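Local coordinates for protein (aminopeptidase) (Ochrobactrum anthropi, PDB 1B65), which acts as an L-aminopeptidase and D-Ala-esterase/amidase, a serine aminopeptidase of family S58 built on a variant of the Ntn hydrolase fold, at residues Y26-T30 / A171-V175; G34-F39 / T60-M66. All blocks are in the same frame, centred on the assembly; numbering follows the deposited sequence.

Contact 1 (Y26-T30 / A171-V175); sequences YNAIT and ASGPV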
loop_
_atom_site.group_PDB
_atom_site.type_symbol
_atom_site.label_atom_id
_atom_site.label_comp_id
_atom_site.label_asym_id
_atom_site.label_seq_id
_atom_site.Cartn_x
_atom_site.Cartn_y
_atom_site.Cartn_z
ATOM N N TYR A 26 30.759 -6.136 -17.959
ATOM C CA TYR A 26 30.752 -4.762 -18.417
ATOM C C TYR A 26 30.445 -3.783 -17.292
ATOM O O TYR A 26 30.356 -2.596 -17.581
ATOM C CB TYR A 26 29.706 -4.566 -19.559
ATOM C CG TYR A 26 30.137 -5.368 -20.776
ATOM C CD1 TYR A 26 31.275 -4.968 -21.486
ATOM C CD2 TYR A 26 29.480 -6.524 -21.170
ATOM C CE1 TYR A 26 31.699 -5.686 -22.591
ATOM C CE2 TYR A 26 29.892 -7.235 -22.291
ATOM C CZ TYR A 26 31.013 -6.820 -22.971
ATOM O OH TYR A 26 31.469 -7.512 -24.090
ATOM N N ASN A 27 30.190 -4.276 -16.083
ATOM C CA ASN A 27 29.826 -3.427 -14.954
ATOM C C ASN A 27 28.623 -2.555 -15.376
ATOM O O ASN A 27 28.615 -1.323 -15.316
ATOM C CB ASN A 27 30.962 -2.541 -14.430
ATOM C CG ASN A 27 30.574 -1.818 -13.138
ATOM O OD1 ASN A 27 29.668 -2.186 -12.390
ATOM N ND2 ASN A 27 31.330 -0.779 -12.809
ATOM N N ALA A 28 27.609 -3.278 -15.870
ATOM C CA ALA A 28 26.413 -2.609 -16.383
ATOM C C ALA A 28 25.195 -3.496 -16.304
ATOM O O ALA A 28 25.329 -4.709 -16.184
ATOM C CB ALA A 28 26.585 -2.269 -17.874
ATOM N N ILE A 29 24.008 -2.873 -16.519
ATOM C CA ILE A 29 22.783 -3.687 -16.438
ATOM C C ILE A 29 22.669 -4.768 -17.489
ATOM O O ILE A 29 22.020 -5.816 -17.308
ATOM C CB ILE A 29 21.559 -2.718 -16.442
ATOM C CG1 ILE A 29 20.335 -3.546 -15.998
ATOM C CG2 ILE A 29 21.364 -2.122 -17.821
ATOM C CD1 ILE A 29 19.112 -2.696 -15.637
ATOM N N THR A 30 23.393 -4.662 -18.612
ATOM C CA THR A 30 23.446 -5.717 -19.627
ATOM C C THR A 30 24.240 -6.932 -19.163
ATOM O O THR A 30 24.202 -7.944 -19.861
ATOM C CB THR A 30 24.092 -5.187 -20.927
ATOM O OG1 THR A 30 25.332 -4.598 -20.536
ATOM C CG2 THR A 30 23.155 -4.161 -21.559
ATOM N N ALA A 171 20.692 -3.309 -27.288
ATOM C CA ALA A 171 21.773 -4.237 -27.553
ATOM C C ALA A 171 22.442 -4.689 -26.248
ATOM O O ALA A 171 22.239 -4.082 -25.191
ATOM C CB ALA A 171 22.885 -3.540 -28.369
ATOM N N SER A 172 23.190 -5.773 -26.350
ATOM C CA SER A 172 23.937 -6.269 -25.187
ATOM C C SER A 172 25.283 -5.533 -25.126
ATOM O O SER A 172 25.508 -4.582 -25.894
ATOM C CB SER A 172 24.195 -7.766 -25.298
ATOM O OG SER A 172 24.881 -8.076 -26.510
ATOM N N GLY A 173 26.205 -5.933 -24.256
ATOM C CA GLY A 173 27.509 -5.270 -24.239
ATOM C C GLY A 173 27.532 -3.969 -23.430
ATOM O O GLY A 173 26.692 -3.643 -22.597
ATOM N N PRO A 174 28.599 -3.194 -23.635
ATOM C CA PRO A 174 28.859 -1.996 -22.880
ATOM C C PRO A 174 27.740 -0.977 -23.072
ATOM O O PRO A 174 27.172 -0.874 -24.156
ATOM C CB PRO A 174 30.131 -1.398 -23.479
ATOM C CG PRO A 174 30.751 -2.470 -24.275
ATOM C CD PRO A 174 29.700 -3.500 -24.592
ATOM N N VAL A 175 27.488 -0.259 -21.982
ATOM C CA VAL A 175 26.400 0.736 -22.032
ATOM C C VAL A 175 26.988 2.130 -21.914
ATOM O O VAL A 175 27.745 2.395 -20.983
ATOM C CB VAL A 175 25.420 0.452 -20.889
ATOM C CG1 VAL A 175 24.344 1.514 -20.690
ATOM C CG2 VAL A 175 24.759 -0.915 -21.117
HETATM O O HOH W 1 29.656 -0.829 -19.801
HETATM O O HOH W 2 26.078 -8.248 -22.361
#

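Contact 2 (G34-F39 / T60-M66); sequences GVGVGF and TAILPHM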
loop_
_atom_site.group_PDB
_atom_site.type_symbol
_atom_site.label_atom_id
_atom_site.label_comp_id
_atom_site.label_asym_id
_atom_site.label_seq_id
_atom_site.Cartn_x
_atom_site.Cartn_y
_atom_site.Cartn_z
ATOM N N GLY A 34 20.405 -11.460 -21.352
ATOM C CA GLY A 34 19.234 -11.200 -22.179
ATOM C C GLY A 34 18.737 -9.763 -22.106
ATOM O O GLY A 34 17.847 -9.479 -22.875
ATOM N N VAL A 35 19.252 -8.964 -21.163
ATOM C CA VAL A 35 18.735 -7.596 -21.042
ATOM C C VAL A 35 19.502 -6.677 -21.979
ATOM O O VAL A 35 20.735 -6.647 -21.888
ATOM C CB VAL A 35 18.885 -7.084 -19.594
ATOM C CG1 VAL A 35 18.538 -5.586 -19.527
ATOM C CG2 VAL A 35 17.951 -7.921 -18.710
ATOM N N GLY A 36 18.801 -5.928 -22.795
ATOM C CA GLY A 36 19.550 -5.015 -23.726
ATOM C C GLY A 36 19.162 -3.575 -23.395
ATOM O O GLY A 36 18.088 -3.298 -22.826
ATOM N N VAL A 37 20.017 -2.613 -23.741
ATOM C CA VAL A 37 19.738 -1.197 -23.495
ATOM C C VAL A 37 19.919 -0.454 -24.819
ATOM O O VAL A 37 20.895 -0.760 -25.523
ATOM C CB VAL A 37 20.725 -0.609 -22.463
ATOM C CG1 VAL A 37 20.575 0.888 -22.271
ATOM C CG2 VAL A 37 20.556 -1.322 -21.108
ATOM N N GLY A 38 18.982 0.428 -25.141
ATOM C CA GLY A 38 19.139 1.226 -26.356
ATOM C C GLY A 38 18.851 2.695 -26.029
ATOM O O GLY A 38 18.098 2.986 -25.086
ATOM N N PHE A 39 19.500 3.589 -26.788
ATOM C CA PHE A 39 19.312 5.007 -26.515
ATOM C C PHE A 39 19.030 5.811 -27.792
ATOM O O PHE A 39 19.499 5.432 -28.882
ATOM C CB PHE A 39 20.593 5.649 -25.959
ATOM C CG PHE A 39 21.114 5.136 -24.647
ATOM C CD1 PHE A 39 20.438 5.362 -23.450
ATOM C CD2 PHE A 39 22.267 4.390 -24.615
ATOM C CE1 PHE A 39 20.956 4.899 -22.260
ATOM C CE2 PHE A 39 22.787 3.909 -23.443
ATOM C CZ PHE A 39 22.130 4.148 -22.244
ATOM N N THR A 60 15.556 6.342 -23.210
ATOM C CA THR A 60 16.338 5.161 -22.837
ATOM C C THR A 60 15.405 3.961 -22.919
ATOM O O THR A 60 14.256 4.094 -22.468
ATOM C CB THR A 60 16.864 5.346 -21.396
ATOM O OG1 THR A 60 17.844 6.400 -21.437
ATOM C CG2 THR A 60 17.565 4.091 -20.902
ATOM N N ALA A 61 15.808 2.838 -23.483
ATOM C CA ALA A 61 14.924 1.661 -23.493
ATOM C C ALA A 61 15.685 0.467 -22.935
ATOM O O ALA A 61 16.853 0.274 -23.243
ATOM C CB ALA A 61 14.519 1.374 -24.944
ATOM N N ILE A 62 15.090 -0.246 -21.996
ATOM C CA ILE A 62 15.733 -1.441 -21.429
ATOM C C ILE A 62 14.808 -2.609 -21.777
ATOM O O ILE A 62 13.660 -2.634 -21.307
ATOM C CB ILE A 62 15.824 -1.257 -19.897
ATOM C CG1 ILE A 62 16.668 -0.006 -19.583
ATOM C CG2 ILE A 62 16.450 -2.516 -19.285
ATOM C CD1 ILE A 62 16.268 0.658 -18.289
ATOM N N LEU A 63 15.271 -3.607 -22.492
ATOM C CA LEU A 63 14.371 -4.711 -22.869
ATOM C C LEU A 63 14.882 -6.041 -22.357
ATOM O O LEU A 63 15.960 -6.475 -22.767
ATOM C CB LEU A 63 14.380 -4.795 -24.393
ATOM C CG LEU A 63 13.200 -5.170 -25.248
ATOM C CD1 LEU A 63 13.601 -5.966 -26.504
ATOM C CD2 LEU A 63 11.989 -5.752 -24.538
ATOM N N PRO A 64 14.140 -6.682 -21.483
ATOM C CA PRO A 64 14.503 -8.009 -20.969
ATOM C C PRO A 64 14.233 -9.076 -22.026
ATOM O O PRO A 64 13.385 -8.864 -22.902
ATOM C CB PRO A 64 13.574 -8.203 -19.789
ATOM C CG PRO A 64 12.887 -6.899 -19.546
ATOM C CD PRO A 64 12.879 -6.156 -20.872
ATOM N N HIS A 65 14.932 -10.203 -22.028
ATOM C CA HIS A 65 14.742 -11.305 -22.964
ATOM C C HIS A 65 14.668 -10.791 -24.387
ATOM O O HIS A 65 13.774 -11.121 -25.171
ATOM C CB HIS A 65 13.451 -12.069 -22.615
ATOM C CG HIS A 65 13.524 -12.722 -21.270
ATOM N ND1 HIS A 65 14.504 -13.634 -20.929
ATOM C CD2 HIS A 65 12.691 -12.614 -20.198
ATOM C CE1 HIS A 65 14.271 -14.058 -19.690
ATOM N NE2 HIS A 65 13.205 -13.452 -19.234
ATOM N N MET A 66 15.676 -9.999 -24.798
ATOM C CA MET A 66 15.566 -9.322 -26.089
ATOM C C MET A 66 15.571 -10.250 -27.280
ATOM O O MET A 66 15.077 -9.888 -28.353
ATOM C CB MET A 66 16.590 -8.172 -26.178
ATOM C CG MET A 66 17.971 -8.715 -26.256
ATOM S SD MET A 66 19.201 -7.354 -26.381
ATOM C CE MET A 66 20.377 -8.108 -25.258
#

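Contact 1 (Y26-T30 / A171-V175)
Thr30 and Tyr26 do most of the gripping where the loop ahead of strand 36-43 meets residues 171-175, a loop-to-loop contact at the surface of this variant Ntn hydrolase fold. Thr30 lies in the 3-10 segment that starts at Ile29. Its CB lies 3.5 Å from Gly173 O. From there OG1, set between the backbone N and the carbonyl carbon (chi1 52°), donates a 2.6 Å hydrogen bond to Gly173 O, arriving 27° out of the carbonyl plane. The other branch, CG2, packs on Val175 CG2 at 3.6 Å and also lies near Ala171 O. Ala28 CB touches the same Val175 methyl from another direction, more loosely.

Tyr26 works differently, offering a ring face to the Gly173-Pro174 step. Gly173 CA and Pro174 CD both lie over that one face, each offset toward the rim, as a pair of CH-pi contacts with centroid distances of 4.0 Å for Gly173 CA and 3.9 Å for Pro174 CD. Asp31 accepts from the backbone N of Tyr26 and of Ala28, bracing the turn that carries the ring. Two waters complete the seam: one joins Thr30 O to Gly173 N, the other donates to Tyr26 O and accepts from Val175 N at 3.1 Å.

Contact 2 (G34-F39 / T60-M66)
With CG between its backbone N and carbonyl carbon (chi1 69°) and the chain extended at chi2 and bent at chi3 (139°), Met66 lays its thioether against Gly36: SD comes to 3.6 Å and CE to 3.5 Å of Gly36 CA. The bare alpha carbon lets the sulfur in, since a CB there would collide with SD. On the way, CG of Met66 passes alongside Gly34 O, and that same carbonyl accepts a nearly straight bond from Met66 N, 2.9 Å long and in the carbonyl plane.

At the far end Phe39 has CG beside its backbone N (chi1 -62°), which stands the ring next to Thr60. Thr60 OG1 lies at the ring edge, in plane, 3.4 Å from Phe39 CD1, while its hydrogen bond is made with Gly182 N. Phe39 and Thr60 share a sheet face with Val37 and Ile62. Val35, just before the strand, lies side by side with Ile62, their methyls Val35 CG1 and Ile62 CG2 touching at 3.7 Å.

Between these ends the backbones run antiparallel. Gly36 with Leu63 and Gly38 with Ala61 are the hydrogen-bonded pairs, each joined by two N-H to O bonds. Ile62 and Thr60 also bond through their backbones to strand 103-107 on the other side. The pairing is that of a regular antiparallel ladder, here joining strand 36-43, the outermost of its sheet within this chain, to its neighbour 56-63 in the four-stranded mixed sheet of this Ntn-type fold.

In the fold
From the N terminus the chain passes through 26-30, then enters strand 36-43, returns along strand 56-63 and so closes contact 2 after a short excursion without helix. Contact 1 closes only much later, when the loop after helix 160-168 comes back to 26-30, so contact 2 is nested inside it. The two centres are 9 Å apart and they touch directly. Ala171 O and Val37 N, 3.0 Å apart, probably form a hydrogen bond, bringing the late loop alongside strand 36-43 of the four-stranded sheet. Ile29 packs on Val37 and Val175 on Phe39. Ile29 also touches strand 251-257 and Val175 strand 194-204, so the residues of contact 1 touch strands of both sheets.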